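Local atomic coordinates of tail spike protein gp49 (PDB entry 4RU4), a protein that forms the tailspike of a Pseudomonas phage and probably cleaves the O-specific polysaccharide of the host surface as a lyase during virus entry. Residues B[100-105]-B[109-114]. Numbering follows the deposited sequence.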
ATOM      1  N   ILE B 100      14.904 -30.165  11.295  1.00  8.48           N
ATOM      2  CA  ILE B 100      16.330 -30.249  11.616  1.00  9.61           C
ATOM      3  C   ILE B 100      16.521 -29.712  13.042  1.00  9.82           C
ATOM      4  O   ILE B 100      16.142 -28.577  13.344  1.00 10.31           O
ATOM      5  CB  ILE B 100      17.191 -29.420  10.634  1.00 10.21           C
ATOM      6  CG1 ILE B 100      17.042 -29.931   9.204  1.00 12.12           C
ATOM      7  CG2 ILE B 100      18.647 -29.425  11.060  1.00 12.28           C
ATOM      8  CD1 ILE B 100      17.612 -28.949   8.143  1.00 13.27           C
ATOM      9  N   ARG B 101      17.095 -30.528  13.914  1.00  7.60           N
ATOM     10  CA  ARG B 101      17.052 -30.259  15.355  1.00 10.63           C
ATOM     11  C   ARG B 101      18.418 -30.443  15.993  1.00  8.51           C
ATOM     12  O   ARG B 101      18.848 -31.573  16.224  1.00 11.24           O
ATOM     13  CB  ARG B 101      16.045 -31.209  16.049  1.00 11.05           C
ATOM     14  CG  ARG B 101      15.761 -30.848  17.520  1.00 17.39           C
ATOM     15  CD  ARG B 101      14.986 -31.962  18.254  1.00 13.73           C
ATOM     16  NE  ARG B 101      13.713 -32.216  17.580  1.00 11.12           N
ATOM     17  CZ  ARG B 101      12.600 -31.522  17.803  1.00 16.02           C
ATOM     18  NH1 ARG B 101      12.586 -30.526  18.684  1.00 18.48           N
ATOM     19  NH2 ARG B 101      11.494 -31.807  17.142  1.00 16.85           N
ATOM     20  N   PRO B 102      19.111 -29.336  16.291  1.00  8.95           N
ATOM     21  CA  PRO B 102      20.335 -29.408  17.094  1.00  8.07           C
ATOM     22  C   PRO B 102      20.129 -30.176  18.408  1.00 11.24           C
ATOM     23  O   PRO B 102      19.119 -29.978  19.082  1.00  9.00           O
ATOM     24  CB  PRO B 102      20.615 -27.925  17.390  1.00  8.31           C
ATOM     25  CG  PRO B 102      20.173 -27.249  16.099  1.00  8.82           C
ATOM     26  CD  PRO B 102      18.892 -27.986  15.739  1.00  8.13           C
ATOM     27  N   THR B 103      21.074 -31.033  18.782  1.00  9.45           N
ATOM     28  CA  THR B 103      20.935 -31.788  20.015  1.00 11.81           C
ATOM     29  C   THR B 103      21.594 -31.003  21.147  1.00 13.19           C
ATOM     30  O   THR B 103      22.182 -29.932  20.923  1.00 11.12           O
ATOM     31  CB  THR B 103      21.648 -33.155  19.926  1.00 12.20           C
ATOM     32  OG1 THR B 103      23.043 -32.929  19.773  1.00 15.74           O
ATOM     33  CG2 THR B 103      21.158 -33.930  18.726  1.00 12.48           C
ATOM     34  N   ALA B 104      21.497 -31.530  22.364  1.00 12.61           N
ATOM     35  CA  ALA B 104      22.116 -30.878  23.511  1.00 15.29           C
ATOM     36  C   ALA B 104      23.624 -30.736  23.306  1.00 15.55           C
ATOM     37  O   ALA B 104      24.254 -29.867  23.906  1.00 14.91           O
ATOM     38  CB  ALA B 104      21.833 -31.683  24.799  1.00 18.01           C
ATOM     39  N   ALA B 105      24.198 -31.610  22.472  1.00 13.33           N
ATOM     40  CA  ALA B 105      25.644 -31.611  22.234  1.00 11.55           C
ATOM     41  C   ALA B 105      26.076 -30.697  21.081  1.00 13.64           C
ATOM     42  O   ALA B 105      27.241 -30.702  20.691  1.00 14.15           O
ATOM     43  CB  ALA B 105      26.123 -33.021  21.959  1.00 12.08           C
ATOM     44  N   THR B 109      28.147 -22.214  14.944  1.00 10.91           N
ATOM     45  CA  THR B 109      27.614 -20.861  14.906  1.00 13.68           C
ATOM     46  C   THR B 109      26.183 -20.826  14.375  1.00 11.80           C
ATOM     47  O   THR B 109      25.349 -20.065  14.881  1.00 12.79           O
ATOM     48  CB  THR B 109      28.527 -19.989  14.036  1.00 16.32           C
ATOM     49  OG1 THR B 109      29.838 -19.983  14.605  1.00 23.97           O
ATOM     50  CG2 THR B 109      28.023 -18.553  13.988  1.00 19.04           C
ATOM     51  N   SER B 110      25.901 -21.649  13.357  1.00  9.40           N
ATOM     52  CA  SER B 110      24.606 -21.645  12.679  1.00  7.99           C
ATOM     53  C   SER B 110      24.088 -23.069  12.456  1.00  9.05           C
ATOM     54  O   SER B 110      24.869 -24.013  12.290  1.00  7.24           O
ATOM     55  CB  SER B 110      24.718 -20.950  11.303  1.00  7.01           C
ATOM     56  OG  SER B 110      25.341 -19.685  11.437  1.00  8.90           O
ATOM     57  N   VAL B 111      22.772 -23.223  12.443  1.00  6.35           N
ATOM     58  CA  VAL B 111      22.202 -24.543  12.144  1.00  9.28           C
ATOM     59  C   VAL B 111      22.437 -24.915  10.678  1.00  9.31           C
ATOM     60  O   VAL B 111      22.860 -26.027  10.364  1.00 10.45           O
ATOM     61  CB  VAL B 111      20.697 -24.627  12.460  1.00  7.77           C
ATOM     62  CG1 VAL B 111      20.191 -26.053  12.188  1.00  8.44           C
ATOM     63  CG2 VAL B 111      20.432 -24.243  13.933  1.00  7.21           C
ATOM     64  N   LEU B 112      22.167 -23.961   9.785  1.00  7.23           N
ATOM     65  CA  LEU B 112      22.282 -24.162   8.365  1.00  8.46           C
ATOM     66  C   LEU B 112      22.974 -22.906   7.849  1.00 11.26           C
ATOM     67  O   LEU B 112      22.622 -21.784   8.261  1.00 10.92           O
ATOM     68  CB  LEU B 112      20.864 -24.275   7.789  1.00 11.76           C
ATOM     69  CG  LEU B 112      20.547 -24.956   6.474  1.00 18.55           C
ATOM     70  CD1 LEU B 112      21.241 -26.309   6.477  1.00 22.81           C
ATOM     71  CD2 LEU B 112      19.035 -25.143   6.321  1.00 12.86           C
ATOM     72  N   SER B 113      23.977 -23.070   6.992  1.00  7.86           N
ATOM     73  CA  SER B 113      24.688 -21.890   6.508  1.00  9.80           C
ATOM     74  C   SER B 113      25.265 -22.068   5.119  1.00  7.30           C
ATOM     75  O   SER B 113      25.696 -23.170   4.734  1.00  6.79           O
ATOM     76  CB  SER B 113      25.791 -21.450   7.488  1.00 10.11           C
ATOM     77  OG  SER B 113      26.807 -22.437   7.587  1.00 14.44           O
ATOM     78  N   CYS B 114      25.281 -20.969   4.365  1.00  6.85           N
ATOM     79  CA  CYS B 114      25.955 -20.941   3.078  1.00  6.64           C
ATOM     80  C   CYS B 114      26.696 -19.620   2.950  1.00  9.77           C
ATOM     81  O   CYS B 114      26.114 -18.558   3.192  1.00 10.14           O
ATOM     82  CB  CYS B 114      24.974 -21.094   1.912  1.00  6.04           C
ATOM     83  SG  CYS B 114      25.876 -21.306   0.342  1.00 10.92           S
TER
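The backbones of 100-105 and 109-114 come nearest at P102 and V111, whose CA atoms are 7.2 Å apart, a spacing bridged by side chains, with no backbone pairing between the segments. V111 has the largest share of the contact, with I100 close behind, and both of its methyls are engaged. CG1, anti to the backbone N (chi1 -177°), reaches CG2 of I100 at 3.9 Å, the two side chains sliding past each other in opposite directions. CG2, beside the backbone N, meets the ring of P102 from CG at 3.7 Å; here the side chains lie roughly at right angles. The same proline CG is 4.1 Å from V111 CG1, which places the ring tip against both branches of the valine. I100 divides its work in turn: CG2 serves V111, while the extended CG1-CD1 arm (chi2 167°) runs to L112, where I100 CD1 stands a looser 4.5 Å from L112 CD2. L112 points its CB across the line between the segments, and only the end of its side chain approaches I100. The purely apolar contact buries 158 Å² in all. I79 touches both I100 and V111, and I83 touches both I100 and L112, extending the cluster into strands 75-79 and 82-86 of the preceding coil. With strand 98-107 pairing in parallel with 75-79 and 212-214, and strand 113-120 with 82-86 and 221-226, the arrangement is that of a corner between two faces of a pectin lyase-like parallel beta-helix, with I100, V111 and L112, all buried, packing against aliphatic side chains of the neighbouring coil.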